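Alpha/beta hydrolase fold protein (Nakamurella multipartita, PDB 4Y7D) probably acts as a hydrolase of the alpha/beta hydrolase superfamily. Local coordinates at residues 102-107 / 126-131; 115-120 / 236-241. One frame throughout, in Å; residues are numbered along the deposited sequence.

Contact 1: residues 102-107 / 126-131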
ATOM      1  N   GLY A 102       7.488  -6.285  11.473  1.00 19.13           N
ATOM      2  CA  GLY A 102       6.599  -5.147  11.327  1.00 18.58           C
ATOM      3  C   GLY A 102       5.775  -5.294  10.052  1.00 17.89           C
ATOM      4  O   GLY A 102       6.112  -6.113   9.162  1.00 18.32           O
ATOM      5  N   VAL A 103       4.676  -4.556   9.958  1.00 17.19           N
ATOM      6  CA  VAL A 103       3.862  -4.574   8.772  1.00 17.65           C
ATOM      7  C   VAL A 103       3.527  -3.123   8.361  1.00 17.71           C
ATOM      8  O   VAL A 103       3.070  -2.323   9.179  1.00 17.28           O
ATOM      9  CB  VAL A 103       2.553  -5.345   8.987  1.00 18.25           C
ATOM     10  CG1 VAL A 103       1.719  -5.274   7.716  1.00 18.05           C
ATOM     11  CG2 VAL A 103       2.847  -6.778   9.381  1.00 19.10           C
ATOM     12  N   LEU A 104       3.786  -2.801   7.113  1.00 17.12           N
ATOM     13  CA  LEU A 104       3.407  -1.530   6.476  1.00 17.17           C
ATOM     14  C   LEU A 104       2.454  -1.872   5.342  1.00 18.00           C
ATOM     15  O   LEU A 104       2.835  -2.562   4.378  1.00 19.07           O
ATOM     16  CB  LEU A 104       4.594  -0.800   5.898  1.00 18.35           C
ATOM     17  CG  LEU A 104       4.318   0.446   5.062  1.00 17.99           C
ATOM     18  CD1 LEU A 104       3.774   1.531   5.971  1.00 19.05           C
ATOM     19  CD2 LEU A 104       5.523   0.935   4.325  1.00 18.92           C
ATOM     20  N   CYS A 105       1.255  -1.315   5.418  1.00 16.67           N
ATOM     21  CA  CYS A 105       0.273  -1.479   4.351  1.00 16.84           C
ATOM     22  C   CYS A 105      -0.307  -0.150   3.902  1.00 17.05           C
ATOM     23  O   CYS A 105      -0.316   0.827   4.646  1.00 17.30           O
ATOM     24  CB  CYS A 105      -0.824  -2.421   4.765  1.00 16.42           C
ATOM     25  SG  CYS A 105      -1.938  -1.890   6.096  1.00 18.34           S
ATOM     26  N   TRP A 106      -0.816  -0.143   2.667  1.00 16.85           N
ATOM     27  CA  TRP A 106      -1.486   1.047   2.139  1.00 17.32           C
ATOM     28  C   TRP A 106      -2.650   0.582   1.325  1.00 18.53           C
ATOM     29  O   TRP A 106      -2.538  -0.435   0.668  1.00 18.28           O
ATOM     30  CB  TRP A 106      -0.503   1.808   1.281  1.00 18.83           C
ATOM     31  CG  TRP A 106      -0.965   3.057   0.570  1.00 19.47           C
ATOM     32  CD1 TRP A 106      -1.923   3.946   0.960  1.00 20.95           C
ATOM     33  CD2 TRP A 106      -0.382   3.597  -0.590  1.00 22.58           C
ATOM     34  NE1 TRP A 106      -1.978   5.013   0.097  1.00 20.60           N
ATOM     35  CE2 TRP A 106      -1.039   4.817  -0.872  1.00 22.32           C
ATOM     36  CE3 TRP A 106       0.672   3.184  -1.423  1.00 23.92           C
ATOM     37  CZ2 TRP A 106      -0.700   5.614  -1.967  1.00 23.86           C
ATOM     38  CZ3 TRP A 106       1.034   3.990  -2.495  1.00 24.10           C
ATOM     39  CH2 TRP A 106       0.335   5.181  -2.774  1.00 24.80           C
ATOM     40  N   SER A 107      -3.792   1.293   1.432  1.00 18.44           N
ATOM     41  CA  SER A 107      -4.905   1.162   0.482  1.00 19.28           C
ATOM     42  C   SER A 107      -5.468  -0.271   0.442  1.00 19.72           C
ATOM     43  O   SER A 107      -5.833  -0.846   1.506  1.00 18.73           O
ATOM     44  CB  SER A 107      -4.390   1.654  -0.892  1.00 20.89           C
ATOM     45  OG  SER A 107      -5.456   2.062  -1.741  1.00 24.41           O
ATOM     46  N   ALA A 126       4.416  -4.669  14.966  1.00 19.99           N
ATOM     47  CA  ALA A 126       3.851  -3.322  14.872  1.00 18.98           C
ATOM     48  C   ALA A 126       3.185  -3.194  13.513  1.00 18.53           C
ATOM     49  O   ALA A 126       3.557  -3.875  12.546  1.00 18.30           O
ATOM     50  CB  ALA A 126       4.935  -2.288  15.032  1.00 19.56           C
ATOM     51  N   LEU A 127       2.202  -2.308  13.419  1.00 18.30           N
ATOM     52  CA  LEU A 127       1.434  -2.105  12.214  1.00 17.98           C
ATOM     53  C   LEU A 127       1.387  -0.608  11.871  1.00 18.13           C
ATOM     54  O   LEU A 127       0.961   0.184  12.676  1.00 18.88           O
ATOM     55  CB  LEU A 127       0.007  -2.661  12.410  1.00 18.14           C
ATOM     56  CG  LEU A 127      -1.009  -2.502  11.249  1.00 18.77           C
ATOM     57  CD1 LEU A 127      -0.502  -3.146   9.961  1.00 18.60           C
ATOM     58  CD2 LEU A 127      -2.292  -3.107  11.756  1.00 18.94           C
ATOM     59  N   VAL A 128       1.779  -0.266  10.652  1.00 17.18           N
ATOM     60  CA  VAL A 128       1.539   1.050  10.088  1.00 18.28           C
ATOM     61  C   VAL A 128       0.591   0.892   8.914  1.00 18.48           C
ATOM     62  O   VAL A 128       0.919   0.207   7.924  1.00 17.16           O
ATOM     63  CB  VAL A 128       2.833   1.711   9.650  1.00 18.96           C
ATOM     64  CG1 VAL A 128       2.579   3.074   9.009  1.00 19.77           C
ATOM     65  CG2 VAL A 128       3.747   1.866  10.868  1.00 19.60           C
ATOM     66  N   SER A 129      -0.570   1.517   9.051  1.00 18.21           N
ATOM     67  CA  SER A 129      -1.662   1.330   8.113  1.00 18.70           C
ATOM     68  C   SER A 129      -2.035   2.669   7.497  1.00 18.76           C
ATOM     69  O   SER A 129      -2.648   3.545   8.137  1.00 18.18           O
ATOM     70  CB  SER A 129      -2.812   0.694   8.806  1.00 20.39           C
ATOM     71  OG  SER A 129      -3.860   0.497   7.916  1.00 23.22           O
ATOM     72  N   VAL A 130      -1.688   2.817   6.225  1.00 17.60           N
ATOM     73  CA  VAL A 130      -1.813   4.108   5.520  1.00 17.69           C
ATOM     74  C   VAL A 130      -3.054   4.035   4.637  1.00 17.36           C
ATOM     75  O   VAL A 130      -3.127   3.177   3.751  1.00 17.36           O
ATOM     76  CB  VAL A 130      -0.576   4.350   4.668  1.00 17.93           C
ATOM     77  CG1 VAL A 130      -0.610   5.725   3.995  1.00 18.51           C
ATOM     78  CG2 VAL A 130       0.671   4.236   5.566  1.00 19.04           C
ATOM     79  N   ALA A 131      -4.005   4.945   4.879  1.00 17.00           N
ATOM     80  CA  ALA A 131      -5.225   5.069   4.060  1.00 18.24           C
ATOM     81  C   ALA A 131      -5.693   3.705   3.578  1.00 18.26           C
ATOM     82  O   ALA A 131      -5.848   3.469   2.371  1.00 18.60           O
ATOM     83  CB  ALA A 131      -4.984   6.015   2.900  1.00 18.66           C
TER
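Leu104 and Val128 meet at the apolar centre of this strand pair, CD1 of the leucine lying 3.6 Å from CG1 of the valine. A chi2 of 68° brings Leu104 CD1 against Val128 and within 4.1 Å of Val130 CG2. On the opposite face Val103 CG1 meets Leu127 CD1 at 3.8 Å, and Cys105 SG packs beside Ser129, whose OG is hydrogen-bonded to Tyr114. Back on the Leu104 face, Trp106 presents its indole edge: CD1 lies 3.1 Å from Val130 O, which sits in the ring plane, while CG1 of Val130 touches the same ring carbon. The backbones run parallel and are joined by bonds such as Val128 N to Val103 O at 2.8 Å and Val130 N to Cys105 O at 2.9 Å. At the polar edge Ser107 N donates to Val130 O at 3.1 Å, with a weak second bond to Ala131 O. There Ser107 takes the strained positive phi (60°, psi -125°) expected of the nucleophile elbow in this fold, and its OG is hydrogen-bonded to His278, consistent with the serine-histidine pair of this family's catalytic triad. The two strands belong to a beta-alpha-beta crossover: helix 110-119 packs on Val103, Cys105 and Leu127, helices 46-58 and 288-299 back the Leu104-Val128 face, and strand 35-39 adjoins strand 101-106 within the sheet.

Contact 2: residues 115-120 / 236-241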
ATOM      1  N   ARG A 115      -6.019  -8.685   8.633  1.00 18.75           N
ATOM      2  CA  ARG A 115      -6.239 -10.089   8.996  1.00 19.18           C
ATOM      3  C   ARG A 115      -4.999 -10.772   9.631  1.00 19.42           C
ATOM      4  O   ARG A 115      -5.127 -11.628  10.527  1.00 19.71           O
ATOM      5  CB  ARG A 115      -6.751 -10.915   7.815  1.00 20.26           C
ATOM      6  CG  ARG A 115      -8.186 -10.608   7.373  1.00 21.87           C
ATOM      7  CD  ARG A 115      -9.194 -10.647   8.524  1.00 23.81           C
ATOM      8  NE  ARG A 115      -9.333 -12.012   9.023  1.00 25.34           N
ATOM      9  CZ  ARG A 115      -9.828 -12.346  10.199  1.00 27.52           C
ATOM     10  NH1 ARG A 115     -10.134 -11.420  11.119  1.00 27.26           N
ATOM     11  NH2 ARG A 115      -9.932 -13.641  10.487  1.00 29.52           N
ATOM     12  N   LEU A 116      -3.826 -10.443   9.122  1.00 18.39           N
ATOM     13  CA  LEU A 116      -2.593 -10.986   9.673  1.00 19.09           C
ATOM     14  C   LEU A 116      -2.446 -10.517  11.125  1.00 19.25           C
ATOM     15  O   LEU A 116      -2.197 -11.310  12.036  1.00 19.62           O
ATOM     16  CB  LEU A 116      -1.397 -10.521   8.843  1.00 18.58           C
ATOM     17  CG  LEU A 116      -0.037 -11.072   9.303  1.00 18.95           C
ATOM     18  CD1 LEU A 116       0.039 -12.599   9.149  1.00 19.64           C
ATOM     19  CD2 LEU A 116       1.101 -10.423   8.563  1.00 19.87           C
ATOM     20  N   ALA A 117      -2.636  -9.214  11.360  1.00 19.06           N
ATOM     21  CA  ALA A 117      -2.526  -8.700  12.722  1.00 19.00           C
ATOM     22  C   ALA A 117      -3.604  -9.262  13.665  1.00 19.96           C
ATOM     23  O   ALA A 117      -3.331  -9.493  14.846  1.00 21.75           O
ATOM     24  CB  ALA A 117      -2.522  -7.154  12.743  1.00 18.98           C
ATOM     25  N   ALA A 118      -4.818  -9.472  13.145  1.00 19.32           N
ATOM     26  CA  ALA A 118      -5.951  -9.981  13.923  1.00 21.08           C
ATOM     27  C   ALA A 118      -5.813 -11.432  14.290  1.00 23.12           C
ATOM     28  O   ALA A 118      -6.045 -11.806  15.444  1.00 25.38           O
ATOM     29  CB  ALA A 118      -7.277  -9.765  13.159  1.00 20.53           C
ATOM     30  N   ARG A 119      -5.475 -12.274  13.325  1.00 22.15           N
ATOM     31  CA  ARG A 119      -5.482 -13.707  13.504  1.00 26.11           C
ATOM     32  C   ARG A 119      -4.130 -14.315  13.781  1.00 25.24           C
ATOM     33  O   ARG A 119      -4.067 -15.408  14.336  1.00 25.60           O
ATOM     34  CB  ARG A 119      -6.161 -14.344  12.263  1.00 30.55           C
ATOM     35  CG  ARG A 119      -6.552 -15.810  12.452  1.00 38.19           C
ATOM     36  CD  ARG A 119      -7.522 -16.300  11.372  1.00 41.30           C
ATOM     37  NE  ARG A 119      -6.971 -16.040  10.052  1.00 40.74           N
ATOM     38  CZ  ARG A 119      -6.002 -16.763   9.484  1.00 45.32           C
ATOM     39  NH1 ARG A 119      -5.492 -17.828  10.129  1.00 46.70           N
ATOM     40  NH2 ARG A 119      -5.530 -16.416   8.269  1.00 39.74           N
ATOM     41  N   HIS A 120      -3.043 -13.617  13.455  1.00 22.81           N
ATOM     42  CA  HIS A 120      -1.680 -14.032  13.735  1.00 22.91           C
ATOM     43  C   HIS A 120      -0.949 -12.946  14.541  1.00 22.37           C
ATOM     44  O   HIS A 120       0.129 -12.477  14.147  1.00 22.63           O
ATOM     45  CB  HIS A 120      -0.943 -14.261  12.421  1.00 25.32           C
ATOM     46  CG  HIS A 120      -1.464 -15.397  11.596  1.00 27.94           C
ATOM     47  ND1 HIS A 120      -0.938 -16.662  11.679  1.00 34.63           N
ATOM     48  CD2 HIS A 120      -2.422 -15.449  10.644  1.00 32.48           C
ATOM     49  CE1 HIS A 120      -1.574 -17.454  10.836  1.00 34.52           C
ATOM     50  NE2 HIS A 120      -2.466 -16.737  10.187  1.00 33.25           N
ATOM     51  N   ASP A 236     -10.757  -5.221  15.990  1.00 21.11           N
ATOM     52  CA  ASP A 236     -10.753  -5.106  17.448  0.60 23.71           C
ATOM     53  C   ASP A 236      -9.915  -6.182  18.114  1.00 23.72           C
ATOM     54  O   ASP A 236      -9.568  -6.053  19.278  1.00 25.32           O
ATOM     55  CB  ASP A 236     -12.187  -5.142  17.974  0.60 24.79           C
ATOM     56  CG  ASP A 236     -12.953  -6.364  17.501  0.60 25.21           C
ATOM     57  OD1 ASP A 236     -13.304  -6.463  16.316  0.60 25.41           O
ATOM     58  OD2 ASP A 236     -13.194  -7.253  18.334  0.60 26.12           O
ATOM     59  N   ARG A 237      -9.577  -7.237  17.373  1.00 23.17           N
ATOM     60  CA  ARG A 237      -8.700  -8.298  17.885  0.60 24.01           C
ATOM     61  C   ARG A 237      -7.214  -7.881  17.901  1.00 24.52           C
ATOM     62  O   ARG A 237      -6.374  -8.543  18.538  1.00 24.37           O
ATOM     63  CB  ARG A 237      -8.833  -9.568  17.029  0.60 25.29           C
ATOM     64  CG  ARG A 237     -10.203 -10.235  17.096  0.60 26.19           C
ATOM     65  CD  ARG A 237     -10.307 -11.380  16.099  0.60 27.93           C
ATOM     66  NE  ARG A 237      -9.406 -12.505  16.412  0.60 29.37           N
ATOM     67  CZ  ARG A 237      -9.246 -13.611  15.666  0.60 30.86           C
ATOM     68  NH1 ARG A 237      -9.915 -13.801  14.536  0.60 31.75           N
ATOM     69  NH2 ARG A 237      -8.391 -14.546  16.055  0.60 31.54           N
ATOM     70  N   ILE A 238      -6.880  -6.821  17.192  1.00 21.91           N
ATOM     71  CA  ILE A 238      -5.465  -6.430  17.005  1.00 22.44           C
ATOM     72  C   ILE A 238      -4.871  -5.848  18.263  1.00 23.72           C
ATOM     73  O   ILE A 238      -5.454  -4.926  18.855  1.00 24.39           O
ATOM     74  CB  ILE A 238      -5.324  -5.459  15.800  1.00 21.22           C
ATOM     75  CG1 ILE A 238      -5.756  -6.153  14.516  1.00 21.45           C
ATOM     76  CG2 ILE A 238      -3.922  -4.860  15.693  1.00 20.67           C
ATOM     77  CD1 ILE A 238      -5.795  -5.199  13.325  1.00 20.40           C
ATOM     78  N   THR A 239      -3.723  -6.403  18.687  1.00 23.00           N
ATOM     79  CA  THR A 239      -2.997  -5.919  19.857  1.00 24.21           C
ATOM     80  C   THR A 239      -1.659  -5.308  19.551  1.00 23.27           C
ATOM     81  O   THR A 239      -0.982  -4.843  20.479  1.00 24.13           O
ATOM     82  CB  THR A 239      -2.806  -7.051  20.920  1.00 26.19           C
ATOM     83  OG1 THR A 239      -2.197  -8.208  20.307  1.00 26.11           O
ATOM     84  CG2 THR A 239      -4.204  -7.356  21.581  1.00 27.64           C
ATOM     85  N   ALA A 240      -1.267  -5.297  18.275  1.00 21.14           N
ATOM     86  CA  ALA A 240      -0.007  -4.659  17.888  1.00 20.86           C
ATOM     87  C   ALA A 240      -0.093  -3.172  18.085  1.00 19.84           C
ATOM     88  O   ALA A 240      -1.138  -2.598  17.831  1.00 18.85           O
ATOM     89  CB  ALA A 240       0.300  -4.926  16.418  1.00 20.53           C
ATOM     90  N   PRO A 241       1.040  -2.536  18.441  1.00 20.41           N
ATOM     91  CA  PRO A 241       1.176  -1.089  18.394  1.00 20.70           C
ATOM     92  C   PRO A 241       0.963  -0.647  16.974  1.00 19.87           C
ATOM     93  O   PRO A 241       1.498  -1.288  16.033  1.00 20.02           O
ATOM     94  CB  PRO A 241       2.644  -0.871  18.799  1.00 21.19           C
ATOM     95  CG  PRO A 241       3.032  -2.059  19.537  1.00 23.00           C
ATOM     96  CD  PRO A 241       2.282  -3.185  18.899  1.00 21.06           C
TER
HETATM   97  O   HOH W   1      -2.106  -7.802  16.664  1.00 19.72           O
HETATM   98  O   HOH W   2      -5.316 -10.930  18.171  1.00 34.20           O
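Arg237 lies across the last turn of helix 110-119, the flat of its guanidinium over the carbonyl oxygen of Ala118, with NE 3.6 Å from Ala118 O. The oxygen is offset toward the rim of that face; being near the C-terminal end of the helix, it would probably attract the positive charge. A bend at chi3 (66°) swings NE out of line with the otherwise extended chain, toward Ala118 O. This account holds for one of the two modelled conformers of Arg237. In it NH1 lies 4.1 Å from NH2 of Arg115, the guanidinium planes 61° apart, and the repulsion is likely to be eased by Glu234, which forms salt bridges to both arginines; Arg115 NH1 also bonds Leu233 O, and its NH2 forms a salt bridge with Asp83.

Ala118 and Ala117 offer small methyl groups to Ile238, which hooks over the helix backbone: its CG1 stands 3.7 Å from Ala118 N and 3.8 Å from Ala117 CB. In the alpha/beta hydrolase fold this helix follows the strand that leads to the nucleophile, here presumably Ser107, and the contact joins its end to the approach to strand 242-247, which lies beside strand 124-130 in the sheet. An alanine in place of Ile238 would probably open a gap beside Ala117 CB, since CG1, CG2 and CD1 all pack there.

Two waters span the seam where no direct hydrogen bond forms. One donates to Ala117 O at 2.8 Å and accepts from Thr239 N at 2.9 Å. The other donates to Ala118 O at 3.0 Å and to Arg237 O at 2.6 Å, tying the carbonyl beneath the guanidinium to the backbone of the residue that covers it.

In the fold
Contacts 1 and 2, their centres about 12 Å apart, share one beta-alpha-beta unit: helix 110-119, whose C-terminal part serves contact 2, connects the two strands of contact 1. They touch directly. Leu127 N lies 2.9 Å from Pro241 O, a probable hydrogen bond where strand 242-247 is about to join strand 124-130, and helix packs on strand through Val103 CG2 and Leu116 CD2, 4.1 Å apart. The presumed active site adjoins the Ser107 end of contact 1, where Ser107 OG bonds His278, whereas contact 2 lies toward the periphery, its centre about 18 Å from the centre of the chain. The sodium ion bound at Ala176 and Gly179 involves neither contact.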